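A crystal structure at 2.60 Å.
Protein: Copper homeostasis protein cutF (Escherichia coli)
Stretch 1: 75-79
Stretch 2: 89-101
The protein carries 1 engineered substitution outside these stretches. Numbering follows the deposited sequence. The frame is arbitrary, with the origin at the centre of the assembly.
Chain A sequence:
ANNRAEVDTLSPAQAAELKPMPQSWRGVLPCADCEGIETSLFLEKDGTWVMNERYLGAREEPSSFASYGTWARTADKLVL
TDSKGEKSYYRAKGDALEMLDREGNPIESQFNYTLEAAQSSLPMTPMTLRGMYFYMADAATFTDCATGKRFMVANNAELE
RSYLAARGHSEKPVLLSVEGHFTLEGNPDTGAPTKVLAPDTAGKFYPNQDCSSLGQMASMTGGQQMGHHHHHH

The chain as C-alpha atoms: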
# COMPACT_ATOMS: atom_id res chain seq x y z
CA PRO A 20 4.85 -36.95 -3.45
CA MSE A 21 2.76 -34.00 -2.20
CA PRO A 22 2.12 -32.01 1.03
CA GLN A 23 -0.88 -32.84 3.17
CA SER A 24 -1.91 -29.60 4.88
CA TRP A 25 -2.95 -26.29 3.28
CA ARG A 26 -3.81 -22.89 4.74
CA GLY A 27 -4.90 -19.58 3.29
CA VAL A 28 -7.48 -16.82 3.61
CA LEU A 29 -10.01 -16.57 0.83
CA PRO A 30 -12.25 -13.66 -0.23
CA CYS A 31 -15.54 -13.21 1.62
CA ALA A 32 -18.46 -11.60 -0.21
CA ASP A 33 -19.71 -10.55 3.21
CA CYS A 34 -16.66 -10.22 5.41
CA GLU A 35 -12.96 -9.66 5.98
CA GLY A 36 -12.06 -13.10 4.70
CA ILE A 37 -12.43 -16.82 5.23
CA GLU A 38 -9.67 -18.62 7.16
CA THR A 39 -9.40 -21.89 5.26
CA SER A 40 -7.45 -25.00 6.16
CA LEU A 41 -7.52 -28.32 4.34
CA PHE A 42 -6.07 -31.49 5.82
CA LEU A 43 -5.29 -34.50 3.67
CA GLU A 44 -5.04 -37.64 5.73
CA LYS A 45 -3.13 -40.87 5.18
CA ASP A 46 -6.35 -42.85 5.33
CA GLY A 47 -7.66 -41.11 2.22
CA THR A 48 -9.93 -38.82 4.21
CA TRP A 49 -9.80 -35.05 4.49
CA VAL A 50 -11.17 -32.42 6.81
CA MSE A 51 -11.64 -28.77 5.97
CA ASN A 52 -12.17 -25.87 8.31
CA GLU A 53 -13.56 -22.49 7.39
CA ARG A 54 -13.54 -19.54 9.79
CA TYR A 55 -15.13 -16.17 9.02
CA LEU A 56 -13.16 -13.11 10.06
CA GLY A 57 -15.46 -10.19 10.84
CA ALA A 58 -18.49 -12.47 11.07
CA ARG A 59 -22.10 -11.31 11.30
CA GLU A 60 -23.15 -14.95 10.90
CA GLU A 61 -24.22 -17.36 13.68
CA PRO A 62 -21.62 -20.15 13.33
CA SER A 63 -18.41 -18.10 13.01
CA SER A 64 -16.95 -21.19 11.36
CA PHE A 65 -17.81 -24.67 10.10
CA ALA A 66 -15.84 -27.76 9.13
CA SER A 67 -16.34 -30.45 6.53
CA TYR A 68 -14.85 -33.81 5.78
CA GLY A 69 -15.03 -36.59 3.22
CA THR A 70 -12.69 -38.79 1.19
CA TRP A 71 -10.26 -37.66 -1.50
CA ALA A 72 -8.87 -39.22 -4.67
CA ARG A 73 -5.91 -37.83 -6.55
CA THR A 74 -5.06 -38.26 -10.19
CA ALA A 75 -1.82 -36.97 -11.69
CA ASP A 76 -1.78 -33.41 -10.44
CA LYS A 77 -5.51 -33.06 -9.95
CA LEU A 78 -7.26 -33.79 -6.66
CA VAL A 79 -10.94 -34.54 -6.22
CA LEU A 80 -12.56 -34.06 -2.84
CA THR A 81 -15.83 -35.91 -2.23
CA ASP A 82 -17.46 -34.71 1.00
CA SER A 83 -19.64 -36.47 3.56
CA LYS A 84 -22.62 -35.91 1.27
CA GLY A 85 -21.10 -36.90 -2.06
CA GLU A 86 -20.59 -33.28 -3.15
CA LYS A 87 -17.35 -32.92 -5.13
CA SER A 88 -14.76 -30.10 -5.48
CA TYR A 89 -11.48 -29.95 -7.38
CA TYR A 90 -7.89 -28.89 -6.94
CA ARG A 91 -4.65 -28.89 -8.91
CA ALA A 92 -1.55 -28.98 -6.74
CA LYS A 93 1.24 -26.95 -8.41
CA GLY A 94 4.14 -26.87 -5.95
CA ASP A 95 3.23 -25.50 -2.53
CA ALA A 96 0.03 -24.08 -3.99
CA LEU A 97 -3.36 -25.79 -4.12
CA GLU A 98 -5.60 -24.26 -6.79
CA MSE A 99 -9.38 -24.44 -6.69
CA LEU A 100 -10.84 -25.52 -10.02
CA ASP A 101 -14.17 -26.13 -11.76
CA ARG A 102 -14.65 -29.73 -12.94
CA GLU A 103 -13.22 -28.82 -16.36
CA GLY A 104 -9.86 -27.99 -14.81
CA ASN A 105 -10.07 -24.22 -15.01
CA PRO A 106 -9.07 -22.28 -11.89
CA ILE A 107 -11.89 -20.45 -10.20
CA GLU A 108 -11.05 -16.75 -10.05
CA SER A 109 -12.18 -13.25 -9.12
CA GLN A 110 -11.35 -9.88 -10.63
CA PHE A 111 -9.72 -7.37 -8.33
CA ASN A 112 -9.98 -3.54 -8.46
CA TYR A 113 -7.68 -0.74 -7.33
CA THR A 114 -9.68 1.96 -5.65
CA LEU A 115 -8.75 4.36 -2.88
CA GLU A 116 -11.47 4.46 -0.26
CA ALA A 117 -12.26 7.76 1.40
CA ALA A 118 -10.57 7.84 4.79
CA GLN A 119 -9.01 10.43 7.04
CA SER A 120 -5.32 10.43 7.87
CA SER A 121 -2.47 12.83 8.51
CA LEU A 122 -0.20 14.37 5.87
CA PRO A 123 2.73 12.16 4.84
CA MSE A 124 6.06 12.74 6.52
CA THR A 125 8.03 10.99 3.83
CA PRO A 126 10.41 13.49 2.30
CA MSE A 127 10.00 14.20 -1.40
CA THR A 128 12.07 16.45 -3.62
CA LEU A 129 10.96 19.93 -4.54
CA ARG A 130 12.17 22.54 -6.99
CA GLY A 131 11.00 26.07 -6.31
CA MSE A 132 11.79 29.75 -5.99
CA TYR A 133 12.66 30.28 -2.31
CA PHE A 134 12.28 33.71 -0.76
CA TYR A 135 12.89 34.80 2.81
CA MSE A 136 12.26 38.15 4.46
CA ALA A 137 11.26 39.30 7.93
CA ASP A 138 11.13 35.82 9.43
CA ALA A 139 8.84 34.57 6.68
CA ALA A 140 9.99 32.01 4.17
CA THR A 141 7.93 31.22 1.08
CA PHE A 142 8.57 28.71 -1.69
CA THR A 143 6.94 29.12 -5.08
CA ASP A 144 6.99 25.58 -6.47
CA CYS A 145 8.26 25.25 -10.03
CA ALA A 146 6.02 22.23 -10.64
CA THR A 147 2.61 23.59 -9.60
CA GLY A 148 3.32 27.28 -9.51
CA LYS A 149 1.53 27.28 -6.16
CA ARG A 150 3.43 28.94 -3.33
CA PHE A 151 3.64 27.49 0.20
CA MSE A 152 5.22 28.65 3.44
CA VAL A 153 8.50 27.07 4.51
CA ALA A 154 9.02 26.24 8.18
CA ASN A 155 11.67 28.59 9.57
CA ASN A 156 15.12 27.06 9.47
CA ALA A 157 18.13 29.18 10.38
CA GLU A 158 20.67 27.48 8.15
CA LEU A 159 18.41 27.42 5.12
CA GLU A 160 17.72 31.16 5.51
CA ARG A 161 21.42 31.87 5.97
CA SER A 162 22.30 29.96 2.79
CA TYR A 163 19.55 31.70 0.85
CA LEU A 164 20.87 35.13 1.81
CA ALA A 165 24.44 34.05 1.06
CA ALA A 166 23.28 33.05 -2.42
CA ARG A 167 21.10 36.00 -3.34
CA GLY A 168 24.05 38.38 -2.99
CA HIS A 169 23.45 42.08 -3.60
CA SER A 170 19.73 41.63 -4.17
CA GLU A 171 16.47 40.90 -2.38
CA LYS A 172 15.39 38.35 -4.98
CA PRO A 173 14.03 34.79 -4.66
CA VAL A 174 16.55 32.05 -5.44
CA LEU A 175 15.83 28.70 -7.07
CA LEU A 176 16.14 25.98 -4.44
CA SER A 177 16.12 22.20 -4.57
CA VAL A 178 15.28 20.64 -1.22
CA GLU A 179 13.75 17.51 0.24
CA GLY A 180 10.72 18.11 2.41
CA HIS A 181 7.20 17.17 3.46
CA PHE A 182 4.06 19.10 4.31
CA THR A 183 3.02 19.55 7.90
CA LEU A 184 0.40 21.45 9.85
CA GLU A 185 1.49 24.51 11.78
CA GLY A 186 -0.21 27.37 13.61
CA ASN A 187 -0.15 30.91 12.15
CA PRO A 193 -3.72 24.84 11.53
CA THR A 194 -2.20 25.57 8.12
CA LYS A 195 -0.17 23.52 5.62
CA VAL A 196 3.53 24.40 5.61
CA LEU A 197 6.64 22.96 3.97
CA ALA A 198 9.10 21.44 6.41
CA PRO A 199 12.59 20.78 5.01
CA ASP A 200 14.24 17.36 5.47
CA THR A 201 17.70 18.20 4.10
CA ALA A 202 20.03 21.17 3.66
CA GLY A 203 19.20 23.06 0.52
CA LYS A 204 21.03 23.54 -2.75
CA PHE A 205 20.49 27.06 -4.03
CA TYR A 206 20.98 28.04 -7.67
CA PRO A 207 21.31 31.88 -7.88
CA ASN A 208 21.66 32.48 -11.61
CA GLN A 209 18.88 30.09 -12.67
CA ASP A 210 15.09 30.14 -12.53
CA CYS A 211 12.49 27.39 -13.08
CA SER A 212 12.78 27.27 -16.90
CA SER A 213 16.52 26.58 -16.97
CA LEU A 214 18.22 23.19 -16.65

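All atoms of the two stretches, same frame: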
# COMPACT_ATOMS: atom_id res chain seq x y z
N ALA A 75 -3.18 -37.45 -11.50
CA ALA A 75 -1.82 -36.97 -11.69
C ALA A 75 -1.54 -35.80 -10.76
O ALA A 75 -0.95 -35.95 -9.69
CB ALA A 75 -1.61 -36.53 -13.14
N ASP A 76 -1.98 -34.63 -11.19
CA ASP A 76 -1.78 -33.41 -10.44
C ASP A 76 -3.09 -32.98 -9.81
O ASP A 76 -3.11 -32.28 -8.80
CB ASP A 76 -1.29 -32.33 -11.38
CG ASP A 76 -0.63 -31.21 -10.65
OD1 ASP A 76 0.40 -31.48 -9.99
OD2 ASP A 76 -1.12 -30.07 -10.74
N LYS A 77 -4.19 -33.41 -10.43
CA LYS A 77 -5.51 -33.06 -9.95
C LYS A 77 -5.79 -33.73 -8.62
O LYS A 77 -5.08 -34.64 -8.21
CB LYS A 77 -6.58 -33.47 -10.97
CG LYS A 77 -6.28 -33.03 -12.38
CD LYS A 77 -6.22 -31.52 -12.51
CE LYS A 77 -5.71 -31.09 -13.89
NZ LYS A 77 -6.46 -31.74 -15.02
N LEU A 78 -6.84 -33.27 -7.96
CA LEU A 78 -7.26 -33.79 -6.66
C LEU A 78 -8.77 -33.59 -6.61
O LEU A 78 -9.27 -32.49 -6.86
CB LEU A 78 -6.57 -32.99 -5.56
CG LEU A 78 -6.69 -33.47 -4.12
CD1 LEU A 78 -5.92 -34.75 -3.92
CD2 LEU A 78 -6.14 -32.40 -3.19
N VAL A 79 -9.50 -34.64 -6.29
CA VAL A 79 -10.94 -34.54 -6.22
C VAL A 79 -11.43 -34.86 -4.83
O VAL A 79 -11.27 -35.99 -4.35
CB VAL A 79 -11.59 -35.50 -7.19
CG1 VAL A 79 -13.09 -35.44 -7.02
CG2 VAL A 79 -11.19 -35.14 -8.61
N TYR A 89 -12.72 -29.57 -6.74
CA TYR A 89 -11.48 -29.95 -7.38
C TYR A 89 -10.30 -29.05 -7.19
O TYR A 89 -10.45 -27.83 -7.16
CB TYR A 89 -11.73 -30.08 -8.87
CG TYR A 89 -13.12 -30.59 -9.19
CD1 TYR A 89 -14.23 -29.75 -9.12
CD2 TYR A 89 -13.33 -31.93 -9.53
CE1 TYR A 89 -15.51 -30.24 -9.38
CE2 TYR A 89 -14.60 -32.41 -9.79
CZ TYR A 89 -15.68 -31.57 -9.71
OH TYR A 89 -16.92 -32.06 -10.01
N TYR A 90 -9.12 -29.65 -7.10
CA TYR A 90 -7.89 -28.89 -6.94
C TYR A 90 -6.76 -29.42 -7.81
O TYR A 90 -6.74 -30.59 -8.18
CB TYR A 90 -7.42 -28.93 -5.49
CG TYR A 90 -8.40 -28.42 -4.47
CD1 TYR A 90 -9.51 -29.17 -4.13
CD2 TYR A 90 -8.20 -27.21 -3.84
CE1 TYR A 90 -10.41 -28.73 -3.18
CE2 TYR A 90 -9.09 -26.75 -2.89
CZ TYR A 90 -10.20 -27.51 -2.56
OH TYR A 90 -11.12 -27.06 -1.63
N ARG A 91 -5.82 -28.54 -8.13
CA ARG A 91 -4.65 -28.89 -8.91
C ARG A 91 -3.50 -28.45 -8.03
O ARG A 91 -3.38 -27.26 -7.73
CB ARG A 91 -4.62 -28.11 -10.22
CG ARG A 91 -3.33 -28.27 -11.01
CD ARG A 91 -3.46 -27.68 -12.41
NE ARG A 91 -3.71 -26.24 -12.38
CZ ARG A 91 -4.15 -25.53 -13.42
NH1 ARG A 91 -4.40 -26.12 -14.59
NH2 ARG A 91 -4.35 -24.21 -13.29
N ALA A 92 -2.65 -29.37 -7.60
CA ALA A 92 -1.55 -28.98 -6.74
C ALA A 92 -0.26 -28.66 -7.50
O ALA A 92 0.47 -29.56 -7.89
CB ALA A 92 -1.29 -30.07 -5.71
N LYS A 93 0.03 -27.37 -7.71
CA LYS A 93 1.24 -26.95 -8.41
C LYS A 93 2.30 -26.40 -7.44
O LYS A 93 2.40 -25.19 -7.23
CB LYS A 93 0.90 -25.89 -9.47
N GLY A 94 3.10 -27.30 -6.87
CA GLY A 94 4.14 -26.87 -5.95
C GLY A 94 3.66 -26.84 -4.51
O GLY A 94 3.27 -27.86 -3.96
N ASP A 95 3.70 -25.66 -3.90
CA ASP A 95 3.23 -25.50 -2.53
C ASP A 95 1.82 -24.94 -2.58
O ASP A 95 1.17 -24.78 -1.54
CB ASP A 95 4.11 -24.52 -1.77
CG ASP A 95 5.53 -25.01 -1.63
OD1 ASP A 95 5.72 -26.14 -1.14
OD2 ASP A 95 6.45 -24.25 -2.02
N ALA A 96 1.35 -24.65 -3.78
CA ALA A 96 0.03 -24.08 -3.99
C ALA A 96 -1.02 -25.13 -4.29
O ALA A 96 -0.72 -26.14 -4.91
CB ALA A 96 0.08 -23.08 -5.12
N LEU A 97 -2.24 -24.90 -3.85
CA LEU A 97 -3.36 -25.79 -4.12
C LEU A 97 -4.40 -24.89 -4.77
O LEU A 97 -4.96 -24.02 -4.11
CB LEU A 97 -3.94 -26.38 -2.82
CG LEU A 97 -4.31 -27.87 -2.74
CD1 LEU A 97 -5.63 -28.01 -2.01
CD2 LEU A 97 -4.42 -28.48 -4.11
N GLU A 98 -4.65 -25.08 -6.06
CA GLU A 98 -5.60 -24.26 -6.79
C GLU A 98 -7.00 -24.83 -6.88
O GLU A 98 -7.18 -25.99 -7.22
CB GLU A 98 -5.13 -24.05 -8.21
CG GLU A 98 -3.82 -23.35 -8.34
CD GLU A 98 -3.62 -22.82 -9.76
OE1 GLU A 98 -4.20 -21.75 -10.08
OE2 GLU A 98 -2.92 -23.50 -10.54
N MSE A 99 -8.00 -24.00 -6.60
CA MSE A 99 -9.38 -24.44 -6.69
C MSE A 99 -9.80 -24.39 -8.14
O MSE A 99 -9.60 -23.38 -8.82
CB MSE A 99 -10.28 -23.52 -5.88
CG MSE A 99 -9.99 -23.52 -4.40
SE MSE A 99 -11.52 -22.78 -3.49
CE MSE A 99 -12.90 -23.61 -4.55
N LEU A 100 -10.41 -25.47 -8.63
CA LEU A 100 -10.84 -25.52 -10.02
C LEU A 100 -12.31 -25.91 -10.18
O LEU A 100 -12.97 -26.35 -9.23
CB LEU A 100 -10.03 -26.56 -10.79
CG LEU A 100 -8.53 -26.72 -10.55
CD1 LEU A 100 -8.07 -27.95 -11.28
CD2 LEU A 100 -7.79 -25.49 -11.04
N ASP A 101 -12.82 -25.73 -11.40
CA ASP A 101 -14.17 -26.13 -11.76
C ASP A 101 -13.93 -27.56 -12.26
O ASP A 101 -12.77 -27.95 -12.42
CB ASP A 101 -14.71 -25.25 -12.88
CG ASP A 101 -13.84 -25.29 -14.13
OD1 ASP A 101 -14.15 -24.55 -15.09
OD2 ASP A 101 -12.85 -26.05 -14.17

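Antiparallel strands are held together by a backbone ladder in which pairs that share hydrogen bonds alternate with pairs that do not, while the side chains of successive pairs fall on opposite faces of the sheet. The meeting of residues 75-79 with residues 89-101 in cutF is a compact example. The first stretch lies alongside the opening strand of a hairpin, and the two strands run antiparallel, with 148° between their directions.

Ala75 stands clear of the hairpin, and the contact begins at Asp76, just before the strand. Its backbone supplies the first rung: Ala92 N donates to Asp76 O over 3.2 Å, with a nearly straight angle of 170°. The carboxylate is less comfortably placed. Asp76 OD1 lies 2.8 Å from Ala92 O, and since both are acceptors this proximity is no hydrogen bond.

Lys77 faces Arg91 in a non-hydrogen-bonded pair, with 4.4 Å between Lys77 CA and Arg91 CA. In such a pair the backbone amides point away from the partner strand, but the CA can still approach a carbonyl, and Lys77 CA sits 3.3 Å from Tyr90 O in a CA-H...O contact. The two basic side chains share a face and meet through their aliphatic portions, Lys77 CE lying 4.3 Å from Arg91 CD. The charge of Arg91 is answered within the hairpin, where Arg91 NH2 forms a salt bridge of 3.2 Å with Glu98 OE2. Lys77 CD also comes within 4.2 Å of Leu100 CD1, so the lysine reaches beyond its direct partner to a residue farther along the hairpin.

Leu78 and Tyr90 form the hydrogen-bonded pair. The two bonds are unequal: Tyr90 N to Leu78 O spans 2.9 Å at a favourable 165°, whereas Leu78 N to Tyr90 O, though shorter at 2.7 Å, is weak because its angle is only 120°. Length alone is therefore a poor guide to quality. Leu78 O also receives a CA-H...O contact from Tyr89 CA at 3.4 Å. On this buried face, opposite that of Lys77 and Arg91, Leu78 CB packs 4.1 Å from Tyr90 CB, and Leu78 CD2 extends to within 4.4 Å of Leu97 CD2.

Val79 returns to the face of Lys77 and closes the contact in a second non-hydrogen-bonded pair, its CA 4.8 Å from Tyr89 CA. Here the side chains do the work: Val79 CG2 rests 4.0 Å from Tyr89 CD2, at the edge of the ring and near its plane, an apolar contact rather than packing over the ring face.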